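Local coordinates for SufA protein (PDB 2D2A) that assembles iron-sulfur clusters under oxidative stress and iron limitation, binding them as a homodimer and passing them on to target proteins such as ferredoxin and aconitase, at residues 84-89 with 99-104. Numbering follows the deposited sequence.
Sequences SEPDKD and KLFVPL
Phe101 holds its CG anti to its own carbonyl carbon, beside the backbone N (chi1 -74°), and since its CB already points toward the loop the ring is carried to Pro86. Leu104, three residues on, has the same first torsion (chi1 -77°), which brings Leu104 CG to 3.6 Å from the backbone O of Asp89. The pair of segments illustrates how a loop can pack beside a strand through few groups: one apolar pair, Pro86 with Phe101, and one carboxylate, that of Asp89. At one end, CB and CG of Pro86 lie along the CD2, CE2 and CZ side of the Phe101 ring, Pro86 CB coming to 4.0 Å from Phe101 CD2 and Pro86 CG equally near Phe101 CE2. The prolyl ring meets the aromatic ring at a slant, an apolar contact with no stacking. Without the ring, as with an alanine here, Pro86 is likely to lose its apolar partner and a gap to open between loop and strand.

At the other end the carboxylate of Asp89 turns in beside Pro103, the two side chains pointing the same way. Asp89 OD1 lies 3.6 Å from Pro103 CB and 3.3 Å from the backbone N of Leu104. Asp89 OD2 also forms a long, weak ion pair with Arg65 of strand 63-71, which the side chains of Pro103 and Asp87 also touch.

Segment 84-89 belongs to the connection from strand 75-83 to strand 90-95, and its part from Pro86 to Asp89 runs within 21° of the direction from Phe101 to Leu104. Strand 98-103 is an inner strand of the four-stranded mixed sheet, its backbone bonded to Val64 of strand 63-71 and to Leu91 and Phe93 of antiparallel strand 90-95, while Val102 points away from the loop and packs on helix 107-110.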
# COMPACT_ATOMS: atom_id res chain seq x y z
N SER A 84 -21.51 1.30 -2.52
CA SER A 84 -22.91 0.57 -2.47
C SER A 84 -23.93 1.17 -3.41
O SER A 84 -24.56 0.48 -4.03
CB SER A 84 -23.56 0.64 -1.11
OG SER A 84 -22.60 0.39 -0.22
N GLU A 85 -23.95 2.48 -3.52
CA GLU A 85 -24.93 3.35 -4.20
C GLU A 85 -24.02 4.15 -5.20
O GLU A 85 -23.37 5.15 -4.85
CB GLU A 85 -25.65 4.31 -3.10
CG GLU A 85 -26.32 5.72 -3.49
CD GLU A 85 -25.56 7.11 -3.08
OE1 GLU A 85 -26.39 8.06 -3.16
OE2 GLU A 85 -24.22 7.33 -2.83
N PRO A 86 -23.92 3.69 -6.43
CA PRO A 86 -23.27 4.50 -7.49
C PRO A 86 -23.83 5.80 -7.72
O PRO A 86 -24.96 5.80 -7.85
CB PRO A 86 -23.62 3.78 -8.76
CG PRO A 86 -24.37 2.66 -8.40
CD PRO A 86 -24.37 2.37 -6.92
N ASP A 87 -23.09 6.83 -7.89
CA ASP A 87 -23.57 8.04 -8.49
C ASP A 87 -24.12 7.92 -9.93
O ASP A 87 -23.79 7.01 -10.64
CB ASP A 87 -22.42 9.02 -8.33
CG ASP A 87 -22.86 10.42 -8.24
OD1 ASP A 87 -23.27 10.94 -7.13
OD2 ASP A 87 -22.78 11.11 -9.29
N LYS A 88 -25.08 8.82 -10.25
CA LYS A 88 -25.83 8.96 -11.57
C LYS A 88 -24.87 8.97 -12.85
O LYS A 88 -24.94 8.15 -13.74
CB LYS A 88 -26.89 10.23 -11.53
N ASP A 89 -23.97 9.92 -12.81
CA ASP A 89 -22.78 10.05 -13.57
C ASP A 89 -21.78 8.79 -13.61
O ASP A 89 -20.78 8.91 -14.34
CB ASP A 89 -21.92 11.23 -12.94
CG ASP A 89 -20.62 10.64 -11.85
OD1 ASP A 89 -19.81 9.80 -12.29
OD2 ASP A 89 -20.31 10.92 -10.61
N LYS A 99 -17.84 -5.55 -10.42
CA LYS A 99 -18.02 -4.10 -10.78
C LYS A 99 -17.01 -2.92 -10.36
O LYS A 99 -16.39 -2.86 -9.41
CB LYS A 99 -19.38 -3.67 -10.47
CG LYS A 99 -20.42 -4.78 -10.78
CD LYS A 99 -21.87 -4.35 -10.56
CE LYS A 99 -23.06 -5.46 -10.42
NZ LYS A 99 -24.36 -4.68 -10.38
N LEU A 100 -16.70 -2.09 -11.32
CA LEU A 100 -15.69 -1.07 -11.19
C LEU A 100 -16.41 0.18 -11.74
O LEU A 100 -16.81 0.28 -12.89
CB LEU A 100 -14.51 -1.45 -11.99
CG LEU A 100 -13.66 -0.24 -12.14
CD1 LEU A 100 -13.18 0.10 -10.83
CD2 LEU A 100 -12.45 -0.46 -13.10
N PHE A 101 -16.75 1.04 -10.86
CA PHE A 101 -17.51 2.22 -11.22
C PHE A 101 -16.52 3.28 -11.23
O PHE A 101 -15.63 3.34 -10.38
CB PHE A 101 -18.56 2.56 -10.14
CG PHE A 101 -19.76 1.61 -10.13
CD1 PHE A 101 -19.73 0.51 -9.31
CD2 PHE A 101 -20.89 1.87 -10.92
CE1 PHE A 101 -20.74 -0.41 -9.30
CE2 PHE A 101 -21.88 0.97 -11.05
CZ PHE A 101 -21.86 -0.20 -10.17
N VAL A 102 -16.58 4.07 -12.27
CA VAL A 102 -15.64 5.20 -12.39
C VAL A 102 -16.35 6.51 -12.67
O VAL A 102 -17.06 6.60 -13.60
CB VAL A 102 -14.71 5.05 -13.55
CG1 VAL A 102 -13.69 6.24 -13.52
CG2 VAL A 102 -14.03 3.79 -13.50
N PRO A 103 -16.18 7.55 -11.88
CA PRO A 103 -16.83 8.83 -12.22
C PRO A 103 -16.44 9.46 -13.57
O PRO A 103 -15.22 9.67 -13.72
CB PRO A 103 -16.47 9.74 -11.06
CG PRO A 103 -15.35 9.09 -10.24
CD PRO A 103 -15.35 7.62 -10.63
N LEU A 104 -17.34 9.79 -14.50
CA LEU A 104 -16.94 10.80 -15.52
C LEU A 104 -16.05 12.00 -15.25
O LEU A 104 -15.21 12.26 -16.07
CB LEU A 104 -18.17 11.46 -16.00
CG LEU A 104 -19.08 10.72 -17.01
CD1 LEU A 104 -20.19 11.56 -17.53
CD2 LEU A 104 -18.29 10.16 -18.13